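Local atomic coordinates of uncharacterized N-acetyltransferase D2E76_00625 (Mycobacteroides abscessus, PDB entry 6YCA), a protein that is a GCN5-related N-acetyltransferase of the Eis family that binds acetyl-coenzyme A and probably transfers the acetyl group to amines, though it cannot modify aminoglycosides. Residues S154-I159 with V277-P282. Numbering follows the deposited sequence.
Sequences SATYRI and VIELGP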
loop_
_atom_site.group_PDB
_atom_site.type_symbol
_atom_site.label_atom_id
_atom_site.label_comp_id
_atom_site.label_asym_id
_atom_site.label_seq_id
_atom_site.Cartn_x
_atom_site.Cartn_y
_atom_site.Cartn_z
ATOM N N SER A 154 27.050 -1.148 4.612
ATOM C CA SER A 154 26.602 0.193 4.272
ATOM C C SER A 154 25.169 0.395 4.745
ATOM O O SER A 154 24.402 -0.561 4.906
ATOM C CB SER A 154 26.705 0.432 2.761
ATOM O OG SER A 154 25.734 -0.324 2.059
ATOM N N ALA A 155 24.812 1.655 4.976
ATOM C CA ALA A 155 23.487 2.010 5.466
ATOM C C ALA A 155 22.863 3.066 4.563
ATOM O O ALA A 155 23.550 3.754 3.800
ATOM C CB ALA A 155 23.513 2.505 6.921
ATOM N N THR A 156 21.539 3.178 4.666
ATOM C CA THR A 156 20.751 4.153 3.930
ATOM C C THR A 156 19.948 4.991 4.912
ATOM O O THR A 156 19.193 4.449 5.724
ATOM C CB THR A 156 19.783 3.451 2.991
ATOM O OG1 THR A 156 20.510 2.526 2.181
ATOM C CG2 THR A 156 19.097 4.472 2.093
ATOM N N TYR A 157 20.096 6.306 4.824
ATOM C CA TYR A 157 19.435 7.227 5.732
ATOM C C TYR A 157 18.381 8.048 4.997
ATOM O O TYR A 157 18.598 8.482 3.861
ATOM C CB TYR A 157 20.460 8.173 6.354
ATOM C CG TYR A 157 21.546 7.450 7.109
ATOM C CD1 TYR A 157 22.664 6.964 6.448
ATOM C CD2 TYR A 157 21.453 7.247 8.477
ATOM C CE1 TYR A 157 23.663 6.299 7.128
ATOM C CE2 TYR A 157 22.449 6.585 9.167
ATOM C CZ TYR A 157 23.554 6.115 8.486
ATOM O OH TYR A 157 24.551 5.453 9.163
ATOM N N ARG A 158 17.240 8.249 5.652
ATOM C CA ARG A 158 16.222 9.202 5.225
ATOM C C ARG A 158 16.132 10.292 6.282
ATOM O O ARG A 158 15.841 10.007 7.450
ATOM C CB ARG A 158 14.842 8.565 5.067
ATOM C CG ARG A 158 14.567 7.761 3.816
ATOM C CD ARG A 158 13.105 7.335 3.889
ATOM N NE ARG A 158 12.214 8.497 3.945
ATOM C CZ ARG A 158 10.937 8.455 4.333
ATOM N NH1 ARG A 158 10.385 7.307 4.716
ATOM N NH2 ARG A 158 10.209 9.568 4.357
ATOM N N ILE A 159 16.401 11.527 5.876
ATOM C CA ILE A 159 16.367 12.683 6.760
ATOM C C ILE A 159 15.133 13.500 6.415
ATOM O O ILE A 159 14.928 13.860 5.249
ATOM C CB ILE A 159 17.635 13.536 6.599
ATOM C CG1 ILE A 159 18.882 12.698 6.891
ATOM C CG2 ILE A 159 17.564 14.748 7.513
ATOM C CD1 ILE A 159 20.182 13.457 6.704
ATOM N N VAL A 277 12.708 15.590 1.880
ATOM C CA VAL A 277 13.350 14.363 2.336
ATOM C C VAL A 277 14.719 14.258 1.685
ATOM O O VAL A 277 14.849 14.437 0.471
ATOM C CB VAL A 277 12.503 13.129 1.974
ATOM C CG1 VAL A 277 13.205 11.857 2.401
ATOM C CG2 VAL A 277 11.128 13.231 2.598
ATOM N N ILE A 278 15.737 13.954 2.483
ATOM C CA ILE A 278 17.091 13.748 1.984
ATOM C C ILE A 278 17.436 12.282 2.198
ATOM O O ILE A 278 17.423 11.796 3.335
ATOM C CB ILE A 278 18.100 14.660 2.703
ATOM C CG1 ILE A 278 17.614 16.113 2.685
ATOM C CG2 ILE A 278 19.472 14.551 2.058
ATOM C CD1 ILE A 278 18.450 17.043 3.547
ATOM N N GLU A 279 17.750 11.573 1.119
ATOM C CA GLU A 279 18.123 10.167 1.209
ATOM C C GLU A 279 19.595 10.012 0.859
ATOM O O GLU A 279 20.015 10.351 -0.252
ATOM C CB GLU A 279 17.234 9.262 0.355
ATOM C CG GLU A 279 17.483 7.778 0.641
ATOM C CD GLU A 279 16.392 6.864 0.098
ATOM O OE1 GLU A 279 15.590 7.322 -0.749
ATOM O OE2 GLU A 279 16.333 5.687 0.533
ATOM N N LEU A 280 20.369 9.514 1.816
ATOM C CA LEU A 280 21.792 9.264 1.654
ATOM C C LEU A 280 21.979 7.760 1.555
ATOM O O LEU A 280 21.416 7.015 2.361
ATOM C CB LEU A 280 22.563 9.746 2.884
ATOM C CG LEU A 280 22.729 11.207 3.313
ATOM C CD1 LEU A 280 23.529 12.009 2.300
ATOM C CD2 LEU A 280 21.392 11.872 3.618
ATOM N N GLY A 281 22.734 7.311 0.559
ATOM C CA GLY A 281 23.019 5.903 0.423
ATOM C C GLY A 281 23.843 5.578 -0.805
ATOM O O GLY A 281 23.625 6.129 -1.891
ATOM N N PRO A 282 24.809 4.658 -0.663
ATOM C CA PRO A 282 25.194 4.019 0.598
ATOM C C PRO A 282 26.101 4.911 1.438
ATOM O O PRO A 282 26.884 5.673 0.874
ATOM C CB PRO A 282 25.977 2.796 0.129
ATOM C CG PRO A 282 26.595 3.234 -1.129
ATOM C CD PRO A 282 25.577 4.114 -1.796
#
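Strand 277-281 belongs to the second GNAT domain of this Eis-family chain, and strand 154-159 pairs with it as an antiparallel β-ladder, their N-to-C directions 168° apart. Strand 299-312 borders 154-159 on its other edge and strand 248-256 borders 277-281. Two hydrogen-bonded pairs, Tyr157 with Leu280 and Ile159 with Ile278, enclose the non-hydrogen-bonded pair Arg158-Glu279. Each of the two hydrogen-bonded pairs contributes two reciprocal N-H to O=C bonds in the carbonyl plane, the straightest being Ile278 N to Ile159 O at 2.9 Å and 169°. The packed face carries Tyr157, Ile159, Ile278 and Leu280, all buried. Ile159 has CG1 anti to its carbonyl carbon (chi1 -58°); the Ile159 and Leu280 side chains cross obliquely, Ile159 CD1 reaching Leu280 CD2 at 3.7 Å, while Ile159 CB lies 4.1 Å from Ile278 CB. Leu269 and Leu270 of helix 259-270 cover this isoleucine pair, and the Tyr157 hydroxyl bonds to Pro284 O. The opposite face is looser: Arg158 is exposed and Glu279 partly so. Arg158, bent at chi3, brings the edge of its guanidinium to buried Val277, with NE 3.8 Å from Val277 CG1. It forms no salt bridge with Glu279, since Arg158 NE and Glu279 OE1 stay 5.9 Å apart. Beyond the Tyr157-Leu280 pair, a cis peptide precedes Pro282, and Ser154 CB meets Pro282 CB at 3.6 Å.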